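Local coordinates for protein NADH dehydrogenase, putative (Plasmodium falciparum, PDB 5JWC) that binds FAD and the inhibitor RYL-552 and probably, as a type II NADH dehydrogenase, passes electrons from NADH to ubiquinone, at residues A[29-34]-A[41-46]; A[99-104]-A[125-130]; A[103-108]-A[113-118]. One frame throughout, in Å; residues are numbered along the deposited sequence.

Contact 1. Residues A[29-34]-A[41-46]; sequences EKIIIL and FNFLLN
The helical turn that sets Phe-43 and Leu-44 against Ile-33 is closed by the bond from Leu-45 N to Phe-41 O, 2.9 Å long. That bond belongs to the helix itself; between residues 29-34 and 41-46 the meeting is wholly apolar. Strand and helix run at 148° to one another, their axes 9.3 Å apart at closest approach, and the gap is bridged by the side chains of Ile-31 and Ile-33 on one side and Phe-43 and Leu-44 on the other.

Ile-33 and Phe-43 carry most of the contact between them. The CD1 methyl of Ile-33 comes to 3.5 Å from Phe-43 CD2, and CG1 lies behind it at 3.9 Å from the same ring atom, so both carbons of the ethyl branch converge on this one corner of the ring. The approach is slanting to the ring plane. With CG1 held beside the backbone N (chi1 -54°), the ethyl branch of Ile-33 extends to the helix, where CD1 also meets Leu-44 CD1 at 4.2 Å and fits between the two helix side chains. Two residues earlier on the same face of the strand, Ile-31 CG2 touches Phe-43 CE2 at 4.2 Å, and neighbouring atoms of one ring thus rest on two isoleucines. Phe-43 reaches them because its CG stands anti to the backbone N, chi1 -173°.

All four residues are buried. Beyond the pair, Ile-33 packs on Val-54 and Leu-56 of strand 53-57, Ile-31 on Ile-133, and Phe-43 on Leu-434 of helix 424-440. Between the segments runs a GxGxxG pattern, Gly-35, Gly-37 and Gly-40, which Ile-33 touches, and FAD lies about 8 Å from the Ile-33 side chain: the first strand, glycine turn and helix of a dinucleotide-binding beta-alpha-beta unit of Rossmann type.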
loop_
_atom_site.group_PDB
_atom_site.type_symbol
_atom_site.label_atom_id
_atom_site.label_comp_id
_atom_site.label_asym_id
_atom_site.label_seq_id
_atom_site.Cartn_x
_atom_site.Cartn_y
_atom_site.Cartn_z
ATOM N N GLU A 29 12.913 -29.659 -22.850
ATOM C CA GLU A 29 12.475 -30.252 -21.596
ATOM C C GLU A 29 11.856 -29.206 -20.678
ATOM O O GLU A 29 12.333 -28.074 -20.574
ATOM C CB GLU A 29 13.627 -30.975 -20.896
ATOM C CG GLU A 29 13.839 -32.398 -21.427
ATOM C CD GLU A 29 15.088 -33.045 -20.877
ATOM O OE1 GLU A 29 16.059 -32.321 -20.554
ATOM O OE2 GLU A 29 15.086 -34.280 -20.728
ATOM N N LYS A 30 10.771 -29.616 -20.036
ATOM C CA LYS A 30 9.984 -28.733 -19.203
ATOM C C LYS A 30 10.399 -28.806 -17.723
ATOM O O LYS A 30 10.359 -29.881 -17.107
ATOM C CB LYS A 30 8.501 -29.080 -19.322
ATOM C CG LYS A 30 7.603 -27.870 -19.340
ATOM C CD LYS A 30 6.171 -28.213 -19.772
ATOM C CE LYS A 30 5.172 -27.410 -18.915
ATOM N NZ LYS A 30 3.743 -27.835 -19.057
ATOM N N ILE A 31 10.788 -27.663 -17.166
ATOM C CA ILE A 31 10.994 -27.544 -15.727
ATOM C C ILE A 31 9.866 -26.716 -15.123
ATOM O O ILE A 31 9.656 -25.565 -15.514
ATOM C CB ILE A 31 12.335 -26.867 -15.372
ATOM C CG1 ILE A 31 13.523 -27.585 -16.006
ATOM C CG2 ILE A 31 12.491 -26.792 -13.863
ATOM C CD1 ILE A 31 14.834 -26.817 -15.871
ATOM N N ILE A 32 9.135 -27.300 -14.183
ATOM C CA ILE A 32 8.181 -26.538 -13.398
ATOM C C ILE A 32 8.802 -26.208 -12.040
ATOM O O ILE A 32 9.288 -27.098 -11.344
ATOM C CB ILE A 32 6.855 -27.293 -13.185
ATOM C CG1 ILE A 32 6.091 -27.457 -14.515
ATOM C CG2 ILE A 32 5.995 -26.568 -12.170
ATOM C CD1 ILE A 32 4.699 -28.000 -14.328
ATOM N N ILE A 33 8.807 -24.929 -11.688
ATOM C CA ILE A 33 9.240 -24.480 -10.365
ATOM C C ILE A 33 8.016 -24.170 -9.514
ATOM O O ILE A 33 7.165 -23.363 -9.917
ATOM C CB ILE A 33 10.099 -23.220 -10.464
ATOM C CG1 ILE A 33 11.257 -23.432 -11.418
ATOM C CG2 ILE A 33 10.596 -22.770 -9.070
ATOM C CD1 ILE A 33 11.828 -22.108 -11.894
ATOM N N LEU A 34 7.908 -24.797 -8.348
ATOM C CA LEU A 34 6.809 -24.478 -7.456
ATOM C C LEU A 34 7.314 -23.518 -6.395
ATOM O O LEU A 34 8.179 -23.879 -5.602
ATOM C CB LEU A 34 6.239 -25.719 -6.789
ATOM C CG LEU A 34 5.733 -26.820 -7.713
ATOM C CD1 LEU A 34 5.098 -27.932 -6.855
ATOM C CD2 LEU A 34 4.736 -26.243 -8.726
ATOM N N PHE A 41 12.458 -18.326 -6.796
ATOM C CA PHE A 41 12.858 -17.124 -7.528
ATOM C C PHE A 41 14.342 -17.137 -7.877
ATOM O O PHE A 41 14.723 -16.794 -9.007
ATOM C CB PHE A 41 12.502 -15.854 -6.714
ATOM C CG PHE A 41 12.755 -14.546 -7.445
ATOM C CD1 PHE A 41 12.201 -14.301 -8.681
ATOM C CD2 PHE A 41 13.555 -13.568 -6.880
ATOM C CE1 PHE A 41 12.435 -13.084 -9.349
ATOM C CE2 PHE A 41 13.791 -12.346 -7.534
ATOM C CZ PHE A 41 13.221 -12.111 -8.773
ATOM N N ASN A 42 15.212 -17.512 -6.942
ATOM C CA ASN A 42 16.622 -17.509 -7.321
ATOM C C ASN A 42 16.940 -18.619 -8.329
ATOM O O ASN A 42 17.846 -18.479 -9.130
ATOM C CB ASN A 42 17.532 -17.600 -6.097
ATOM C CG ASN A 42 17.609 -16.282 -5.359
ATOM O OD1 ASN A 42 18.298 -15.372 -5.781
ATOM N ND2 ASN A 42 16.852 -16.161 -4.290
ATOM N N PHE A 43 16.180 -19.699 -8.316
ATOM C CA PHE A 43 16.365 -20.714 -9.353
ATOM C C PHE A 43 16.028 -20.093 -10.720
ATOM O O PHE A 43 16.767 -20.253 -11.705
ATOM C CB PHE A 43 15.482 -21.928 -9.069
ATOM C CG PHE A 43 15.733 -23.101 -10.001
ATOM C CD1 PHE A 43 16.543 -24.159 -9.602
ATOM C CD2 PHE A 43 15.138 -23.150 -11.257
ATOM C CE1 PHE A 43 16.766 -25.270 -10.450
ATOM C CE2 PHE A 43 15.356 -24.235 -12.119
ATOM C CZ PHE A 43 16.172 -25.298 -11.710
ATOM N N LEU A 44 14.895 -19.393 -10.766
ATOM C CA LEU A 44 14.451 -18.696 -11.966
ATOM C C LEU A 44 15.497 -17.689 -12.448
ATOM O O LEU A 44 15.749 -17.574 -13.647
ATOM C CB LEU A 44 13.111 -17.978 -11.702
ATOM C CG LEU A 44 12.423 -17.309 -12.900
ATOM C CD1 LEU A 44 11.705 -18.377 -13.746
ATOM C CD2 LEU A 44 11.444 -16.189 -12.466
ATOM N N LEU A 45 16.099 -16.950 -11.525
ATOM C CA LEU A 45 17.070 -15.948 -11.909
ATOM C C LEU A 45 18.266 -16.559 -12.629
ATOM O O LEU A 45 18.909 -15.876 -13.406
ATOM C CB LEU A 45 17.572 -15.134 -10.708
ATOM C CG LEU A 45 16.565 -14.139 -10.112
ATOM C CD1 LEU A 45 17.176 -13.371 -8.920
ATOM C CD2 LEU A 45 15.889 -13.216 -11.136
ATOM N N ASN A 46 18.574 -17.828 -12.369
ATOM C CA ASN A 46 19.810 -18.424 -12.902
ATOM C C ASN A 46 19.643 -19.531 -13.954
ATOM O O ASN A 46 20.604 -19.869 -14.643
ATOM C CB ASN A 46 20.660 -18.968 -11.741
ATOM C CG ASN A 46 22.064 -19.363 -12.173
ATOM O OD1 ASN A 46 22.810 -18.550 -12.727
ATOM N ND2 ASN A 46 22.441 -20.612 -11.886
#

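Contact 2. Residues A[99-104]-A[125-130]; sequences NYLQLE and VKLFYD
Leu-103 and Val-125 cross at about a right angle, while Leu-127 is approached end-on by two leucines of the other segment. In the crossed pair the two forks engage branch by branch: Leu-103 CD2 lies 3.8 Å from Val-125 CG2, and its other methyl, CD1, sits 4.1 Å from Val-125 CG1. Val-125 therefore offers both of its methyls to one leucine.

Leu-127 meets its partners differently, through a single methyl. Its CD1 is 4.0 Å from Leu-103 CD1, the two side chains pointing at each other tip to tip. The same Leu-127 methyl lies 4.0 Å from Leu-101 CD1, again tip to tip, so it is shared by two leucines two residues apart. In all three leucines CG stands anti to the carbonyl carbon (chi1 -63° for Leu-127) and the chain continues extended at chi2, which brings a CD1 methyl to the far end.

The backbones stay well apart; the nearest CA atoms, those of Leu-103 and Val-125, are 8.3 Å from each other. Between Leu-101 and Leu-103 the chain makes an inverse gamma turn centred on Gln-102, with a weak bond from Leu-103 N to Leu-101 O.

Leu-127 also packs on Ile-32, Ile-57 and Ile-115, whereas Leu-101 and Val-125 are packed by Thr-176 and Asn-179 of the second subunit. The kinked start of strand 99-109, before it pairs with 114-118, thus lays Leu-101 and Leu-103 on the edge strand 124-128, within the antiparallel beta-meander of strands 99-109, 114-118 and 124-128.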
loop_
_atom_site.group_PDB
_atom_site.type_symbol
_atom_site.label_atom_id
_atom_site.label_comp_id
_atom_site.label_asym_id
_atom_site.label_seq_id
_atom_site.Cartn_x
_atom_site.Cartn_y
_atom_site.Cartn_z
ATOM N N ASN A 99 8.138 -18.598 -18.207
ATOM C CA ASN A 99 6.718 -18.362 -18.021
ATOM C C ASN A 99 6.349 -18.364 -16.547
ATOM O O ASN A 99 7.052 -18.954 -15.722
ATOM C CB ASN A 99 5.927 -19.448 -18.746
ATOM C CG ASN A 99 6.290 -19.525 -20.217
ATOM O OD1 ASN A 99 5.758 -18.779 -21.035
ATOM N ND2 ASN A 99 7.240 -20.405 -20.549
ATOM N N TYR A 100 5.239 -17.722 -16.219
ATOM C CA TYR A 100 4.742 -17.737 -14.857
ATOM C C TYR A 100 3.229 -17.920 -14.860
ATOM O O TYR A 100 2.536 -17.309 -15.658
ATOM C CB TYR A 100 5.116 -16.447 -14.100
ATOM C CG TYR A 100 4.293 -16.298 -12.827
ATOM C CD1 TYR A 100 4.536 -17.098 -11.710
ATOM C CD2 TYR A 100 3.224 -15.414 -12.773
ATOM C CE1 TYR A 100 3.757 -16.991 -10.556
ATOM C CE2 TYR A 100 2.450 -15.301 -11.646
ATOM C CZ TYR A 100 2.709 -16.087 -10.539
ATOM O OH TYR A 100 1.907 -15.947 -9.420
ATOM N N LEU A 101 2.721 -18.729 -13.940
ATOM C CA LEU A 101 1.288 -18.957 -13.813
ATOM C C LEU A 101 0.874 -18.759 -12.362
ATOM O O LEU A 101 1.507 -19.310 -11.459
ATOM C CB LEU A 101 0.909 -20.377 -14.272
ATOM C CG LEU A 101 1.026 -20.669 -15.761
ATOM C CD1 LEU A 101 0.680 -22.129 -16.036
ATOM C CD2 LEU A 101 0.116 -19.716 -16.567
ATOM N N GLN A 102 -0.171 -17.971 -12.124
ATOM C CA GLN A 102 -0.614 -17.756 -10.756
ATOM C C GLN A 102 -1.547 -18.866 -10.316
ATOM O O GLN A 102 -2.768 -18.761 -10.429
ATOM C CB GLN A 102 -1.290 -16.405 -10.594
ATOM C CG GLN A 102 -1.565 -16.081 -9.137
ATOM C CD GLN A 102 -1.924 -14.630 -8.925
ATOM O OE1 GLN A 102 -1.347 -13.956 -8.068
ATOM N NE2 GLN A 102 -2.878 -14.138 -9.698
ATOM N N LEU A 103 -0.954 -19.933 -9.802
ATOM C CA LEU A 103 -1.704 -21.098 -9.393
ATOM C C LEU A 103 -1.123 -21.629 -8.095
ATOM O O LEU A 103 0.063 -21.429 -7.819
ATOM C CB LEU A 103 -1.637 -22.176 -10.471
ATOM C CG LEU A 103 -2.213 -21.873 -11.851
ATOM C CD1 LEU A 103 -1.763 -22.947 -12.825
ATOM C CD2 LEU A 103 -3.735 -21.805 -11.766
ATOM N N GLU A 104 -1.957 -22.316 -7.321
ATOM C CA GLU A 104 -1.524 -23.057 -6.150
ATOM C C GLU A 104 -1.476 -24.554 -6.489
ATOM O O GLU A 104 -2.477 -25.118 -6.945
ATOM C CB GLU A 104 -2.479 -22.797 -4.987
ATOM C CG GLU A 104 -2.224 -23.668 -3.780
ATOM C CD GLU A 104 -3.352 -23.616 -2.760
ATOM O OE1 GLU A 104 -4.011 -22.559 -2.627
ATOM O OE2 GLU A 104 -3.582 -24.650 -2.092
ATOM N N VAL A 125 -6.340 -27.090 -12.669
ATOM C CA VAL A 125 -5.441 -27.016 -13.807
ATOM C C VAL A 125 -4.462 -28.182 -13.728
ATOM O O VAL A 125 -3.887 -28.453 -12.664
ATOM C CB VAL A 125 -4.667 -25.684 -13.837
ATOM C CG1 VAL A 125 -3.864 -25.560 -15.124
ATOM C CG2 VAL A 125 -5.629 -24.503 -13.665
ATOM N N LYS A 126 -4.275 -28.869 -14.850
ATOM C CA LYS A 126 -3.377 -30.010 -14.895
ATOM C C LYS A 126 -2.177 -29.671 -15.759
ATOM O O LYS A 126 -2.327 -29.149 -16.858
ATOM C CB LYS A 126 -4.118 -31.246 -15.419
ATOM C CG LYS A 126 -3.259 -32.481 -15.640
ATOM C CD LYS A 126 -4.145 -33.721 -15.801
ATOM C CE LYS A 126 -3.349 -34.961 -16.214
ATOM N NZ LYS A 126 -4.199 -36.193 -16.165
ATOM N N LEU A 127 -0.977 -29.940 -15.253
ATOM C CA LEU A 127 0.237 -29.523 -15.946
ATOM C C LEU A 127 1.288 -30.621 -15.929
ATOM O O LEU A 127 1.562 -31.202 -14.890
ATOM C CB LEU A 127 0.803 -28.242 -15.318
ATOM C CG LEU A 127 -0.096 -27.003 -15.412
ATOM C CD1 LEU A 127 0.417 -25.867 -14.544
ATOM C CD2 LEU A 127 -0.214 -26.556 -16.866
ATOM N N PHE A 128 1.879 -30.893 -17.085
ATOM C CA PHE A 128 2.899 -31.909 -17.204
ATOM C C PHE A 128 4.289 -31.305 -17.075
ATOM O O PHE A 128 4.491 -30.144 -17.410
ATOM C CB PHE A 128 2.773 -32.633 -18.547
ATOM C CG PHE A 128 1.606 -33.574 -18.614
ATOM C CD1 PHE A 128 1.723 -34.879 -18.164
ATOM C CD2 PHE A 128 0.392 -33.159 -19.138
ATOM C CE1 PHE A 128 0.650 -35.747 -18.224
ATOM C CE2 PHE A 128 -0.686 -34.025 -19.204
ATOM C CZ PHE A 128 -0.556 -35.319 -18.741
ATOM N N TYR A 129 5.247 -32.105 -16.617
ATOM C CA TYR A 129 6.624 -31.638 -16.468
ATOM C C TYR A 129 7.630 -32.718 -16.837
ATOM O O TYR A 129 7.333 -33.899 -16.748
ATOM C CB TYR A 129 6.886 -31.170 -15.024
ATOM C CG TYR A 129 6.775 -32.280 -13.994
ATOM C CD1 TYR A 129 7.847 -33.124 -13.731
ATOM C CD2 TYR A 129 5.607 -32.465 -13.275
ATOM C CE1 TYR A 129 7.744 -34.139 -12.798
ATOM C CE2 TYR A 129 5.496 -33.467 -12.336
ATOM C CZ TYR A 129 6.565 -34.302 -12.103
ATOM O OH TYR A 129 6.444 -35.299 -11.169
ATOM N N ASP A 130 8.834 -32.302 -17.213
ATOM C CA ASP A 130 9.978 -33.205 -17.295
ATOM C C ASP A 130 10.789 -33.197 -15.984
ATOM O O ASP A 130 11.307 -34.226 -15.547
ATOM C CB ASP A 130 10.855 -32.816 -18.476
ATOM C CG ASP A 130 10.132 -32.999 -19.802
ATOM O OD1 ASP A 130 9.573 -34.093 -20.006
ATOM O OD2 ASP A 130 10.080 -32.042 -20.599
#

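Contact 3. Residues A[103-108]-A[113-118]; sequences LECTDV and KYINCI. With FAD (flavin-adenine dinucleotide), chain C.
Cys-105 and Cys-117 face each other as a non-hydrogen-bonded antiparallel pair, the SG of Cys-117 lying 4.1 Å from Cys-105 CB. The SG of Cys-105, with chi1 -175°, is directed toward Ile-115 and rests on its CB. Further along this face, Val-108 CG2 obliquely meets Ile-115 CG2; Leu-34 packs against both Cys-105 and Ile-115.

Glu-104 and Ile-118 lie side by side on the opposite face, and the bulged Thr-106 brings CG2 crosswise to Ile-118 CG1, 3.8 Å away. Two backbone hydrogen bonds run from Glu-104 N to Ile-118 O and from Ile-118 N to Glu-104 O. Next comes a classic beta bulge: Thr-106 and Asp-107 both face Asn-116, whose carbonyl O takes Thr-106 N at 2.8 Å, almost straight at 174°, and Asp-107 N at a longer 3.3 Å. Asn-116 N returns a bond to Asp-107 O.

The edge of Cys-105 turned away from strand 114-118 binds FAD. Cys-105 N donates to adenine N1A and Cys-105 O accepts from N6A, each at 3.0 Å. One residue's backbone thus reads adenine's Watson-Crick edge, placing this bulged beta-hairpin in the adenine pocket of the FAD site.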
loop_
_atom_site.group_PDB
_atom_site.type_symbol
_atom_site.label_atom_id
_atom_site.label_comp_id
_atom_site.label_asym_id
_atom_site.label_seq_id
_atom_site.Cartn_x
_atom_site.Cartn_y
_atom_site.Cartn_z
ATOM N N LEU A 103 -0.954 -19.933 -9.802
ATOM C CA LEU A 103 -1.704 -21.098 -9.393
ATOM C C LEU A 103 -1.123 -21.629 -8.095
ATOM O O LEU A 103 0.063 -21.429 -7.819
ATOM C CB LEU A 103 -1.637 -22.176 -10.471
ATOM C CG LEU A 103 -2.213 -21.873 -11.851
ATOM C CD1 LEU A 103 -1.763 -22.947 -12.825
ATOM C CD2 LEU A 103 -3.735 -21.805 -11.766
ATOM N N GLU A 104 -1.957 -22.316 -7.321
ATOM C CA GLU A 104 -1.524 -23.057 -6.150
ATOM C C GLU A 104 -1.476 -24.554 -6.489
ATOM O O GLU A 104 -2.477 -25.118 -6.945
ATOM C CB GLU A 104 -2.479 -22.797 -4.987
ATOM C CG GLU A 104 -2.224 -23.668 -3.780
ATOM C CD GLU A 104 -3.352 -23.616 -2.760
ATOM O OE1 GLU A 104 -4.011 -22.559 -2.627
ATOM O OE2 GLU A 104 -3.582 -24.650 -2.092
ATOM N N CYS A 105 -0.332 -25.202 -6.286
ATOM C CA CYS A 105 -0.244 -26.648 -6.505
ATOM C C CYS A 105 -0.891 -27.429 -5.351
ATOM O O CYS A 105 -0.678 -27.109 -4.177
ATOM C CB CYS A 105 1.205 -27.091 -6.691
ATOM S SG CYS A 105 1.379 -28.860 -7.100
ATOM N N THR A 106 -1.707 -28.431 -5.688
ATOM C CA THR A 106 -2.452 -29.177 -4.675
ATOM C C THR A 106 -1.994 -30.638 -4.604
ATOM O O THR A 106 -2.096 -31.272 -3.561
ATOM C CB THR A 106 -3.984 -29.157 -4.936
ATOM O OG1 THR A 106 -4.280 -29.838 -6.164
ATOM C CG2 THR A 106 -4.505 -27.745 -5.016
ATOM N N ASP A 107 -1.500 -31.167 -5.717
ATOM C CA ASP A 107 -1.082 -32.564 -5.785
ATOM C C ASP A 107 0.040 -32.770 -6.764
ATOM O O ASP A 107 0.103 -32.114 -7.809
ATOM C CB ASP A 107 -2.244 -33.482 -6.188
ATOM C CG ASP A 107 -3.271 -33.627 -5.099
ATOM O OD1 ASP A 107 -3.049 -34.455 -4.190
ATOM O OD2 ASP A 107 -4.298 -32.916 -5.152
ATOM N N VAL A 108 0.927 -33.696 -6.429
ATOM C CA VAL A 108 1.940 -34.137 -7.365
ATOM C C VAL A 108 1.697 -35.612 -7.703
ATOM O O VAL A 108 1.370 -36.400 -6.825
ATOM C CB VAL A 108 3.354 -33.945 -6.793
ATOM C CG1 VAL A 108 4.392 -34.332 -7.830
ATOM C CG2 VAL A 108 3.548 -32.481 -6.333
ATOM N N LYS A 113 4.169 -37.927 -14.009
ATOM C CA LYS A 113 4.921 -36.693 -14.292
ATOM C C LYS A 113 4.045 -35.483 -14.620
ATOM O O LYS A 113 4.304 -34.751 -15.570
ATOM C CB LYS A 113 5.905 -36.965 -15.429
ATOM C CG LYS A 113 6.885 -38.085 -15.054
ATOM C CD LYS A 113 7.935 -38.387 -16.111
ATOM C CE LYS A 113 8.376 -37.187 -16.887
ATOM N NZ LYS A 113 9.241 -37.629 -18.027
ATOM N N TYR A 114 3.002 -35.290 -13.827
ATOM C CA TYR A 114 2.213 -34.070 -13.882
ATOM C C TYR A 114 1.796 -33.626 -12.487
ATOM O O TYR A 114 1.914 -34.382 -11.515
ATOM C CB TYR A 114 0.970 -34.252 -14.781
ATOM C CG TYR A 114 -0.123 -35.105 -14.186
ATOM C CD1 TYR A 114 -0.191 -36.474 -14.450
ATOM C CD2 TYR A 114 -1.106 -34.546 -13.384
ATOM C CE1 TYR A 114 -1.205 -37.260 -13.901
ATOM C CE2 TYR A 114 -2.117 -35.318 -12.834
ATOM C CZ TYR A 114 -2.164 -36.672 -13.097
ATOM O OH TYR A 114 -3.175 -37.426 -12.536
ATOM N N ILE A 115 1.302 -32.394 -12.394
ATOM C CA ILE A 115 0.778 -31.859 -11.145
ATOM C C ILE A 115 -0.651 -31.363 -11.343
ATOM O O ILE A 115 -1.029 -30.984 -12.446
ATOM C CB ILE A 115 1.628 -30.673 -10.604
ATOM C CG1 ILE A 115 1.688 -29.540 -11.637
ATOM C CG2 ILE A 115 3.032 -31.133 -10.210
ATOM C CD1 ILE A 115 2.380 -28.267 -11.140
ATOM N N ASN A 116 -1.430 -31.368 -10.270
ATOM C CA ASN A 116 -2.696 -30.652 -10.226
ATOM C C ASN A 116 -2.576 -29.339 -9.459
ATOM O O ASN A 116 -2.043 -29.310 -8.342
ATOM C CB ASN A 116 -3.785 -31.498 -9.572
ATOM C CG ASN A 116 -4.333 -32.562 -10.499
ATOM O OD1 ASN A 116 -4.159 -32.492 -11.716
ATOM N ND2 ASN A 116 -5.008 -33.549 -9.926
ATOM N N CYS A 117 -3.087 -28.264 -10.053
ATOM C CA CYS A 117 -3.125 -26.954 -9.406
ATOM C C CYS A 117 -4.548 -26.410 -9.356
ATOM O O CYS A 117 -5.429 -26.902 -10.056
ATOM C CB CYS A 117 -2.233 -25.960 -10.149
ATOM S SG CYS A 117 -0.522 -26.492 -10.351
ATOM N N ILE A 118 -4.771 -25.383 -8.543
ATOM C CA ILE A 118 -6.010 -24.617 -8.616
ATOM C C ILE A 118 -5.715 -23.130 -8.775
ATOM O O ILE A 118 -4.659 -22.653 -8.346
ATOM C CB ILE A 118 -6.893 -24.792 -7.366
ATOM C CG1 ILE A 118 -6.089 -24.486 -6.098
ATOM C CG2 ILE A 118 -7.470 -26.177 -7.322
ATOM C CD1 ILE A 118 -6.925 -24.422 -4.849
HETATM P PA FAD C . 9.663 -19.002 0.723
HETATM O O1A FAD C . 8.720 -18.714 1.856
HETATM O O2A FAD C . 10.686 -17.946 0.501
HETATM O O5B FAD C . 8.839 -19.269 -0.635
HETATM C C5B FAD C . 7.828 -20.248 -0.713
HETATM C C4B FAD C . 7.022 -19.930 -1.961
HETATM O O4B FAD C . 6.161 -21.014 -2.248
HETATM C C3B FAD C . 6.141 -18.693 -1.760
HETATM O O3B FAD C . 6.161 -17.932 -2.949
HETATM C C2B FAD C . 4.753 -19.274 -1.604
HETATM O O2B FAD C . 3.777 -18.375 -2.075
HETATM C C1B FAD C . 4.878 -20.492 -2.512
HETATM N N9A FAD C . 3.909 -21.562 -2.262
HETATM C C8A FAD C . 3.384 -21.969 -1.058
HETATM N N7A FAD C . 2.544 -23.005 -1.306
HETATM C C5A FAD C . 2.532 -23.258 -2.633
HETATM C C6A FAD C . 1.852 -24.196 -3.395
HETATM N N6A FAD C . 1.088 -25.115 -2.805
HETATM N N1A FAD C . 2.054 -24.223 -4.756
HETATM C C2A FAD C . 2.918 -23.322 -5.349
HETATM N N3A FAD C . 3.590 -22.387 -4.583
HETATM C C4A FAD C . 3.388 -22.357 -3.247
HETATM N N1 FAD C . 16.666 -16.085 6.403
HETATM C C2 FAD C . 17.968 -15.664 6.412
HETATM O O2 FAD C . 18.835 -16.384 5.930
HETATM N N3 FAD C . 18.313 -14.432 6.942
HETATM C C4 FAD C . 17.366 -13.594 7.467
HETATM O O4 FAD C . 17.706 -12.493 7.922
HETATM C C4X FAD C . 16.038 -14.003 7.451
HETATM N N5 FAD C . 15.048 -13.195 7.967
HETATM C C5X FAD C . 13.727 -13.628 7.938
HETATM C C6 FAD C . 12.727 -12.811 8.434
HETATM C C7 FAD C . 11.398 -13.217 8.422
HETATM C C7M FAD C . 10.343 -12.294 8.986
HETATM C C8 FAD C . 11.060 -14.454 7.889
HETATM C C8M FAD C . 9.632 -14.915 7.867
HETATM C C9 FAD C . 12.066 -15.280 7.384
HETATM C C9A FAD C . 13.396 -14.868 7.401
HETATM N N10 FAD C . 14.399 -15.677 6.896
HETATM C C10 FAD C . 15.700 -15.248 6.914
HETATM C "C1'" FAD C . 14.097 -17.045 6.358
HETATM C "C2'" FAD C . 13.761 -17.114 4.891
HETATM O "O2'" FAD C . 12.679 -16.262 4.633
HETATM C "C3'" FAD C . 13.310 -18.535 4.599
HETATM O "O3'" FAD C . 14.278 -19.467 5.025
HETATM C "C4'" FAD C . 13.097 -18.619 3.097
HETATM O "O4'" FAD C . 11.913 -17.912 2.831
HETATM C "C5'" FAD C . 12.985 -20.049 2.592
HETATM O "O5'" FAD C . 12.868 -19.988 1.186
HETATM P P FAD C . 11.796 -20.926 0.434
HETATM O O1P FAD C . 11.945 -20.743 -1.059
HETATM O O2P FAD C . 12.025 -22.326 0.930
HETATM O O3P FAD C . 10.355 -20.435 0.991
#

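All three contacts involve one seven-stranded mixed sheet; in contact 1 helix 38-46 packs against it. Contact 1 comes first along the chain; contacts 2 and 3 both start from strand 99-109 and share Leu-103 and Glu-104. Their centres are about 7 Å apart, whereas that of contact 1 lies about 12 Å from contact 2 and 16 Å from contact 3. Strand 114-118 ties the latter two together, with Cys-117 N 2.7 Å from Val-125 O. Contact 1 meets contact 2 where Lys-30 N approaches Asp-130 OD2. Leu-34 touches Cys-105, which puts the glycine-rich strand-turn-helix beside the hairpin that holds the adenine, consistent with a single FAD-binding domain.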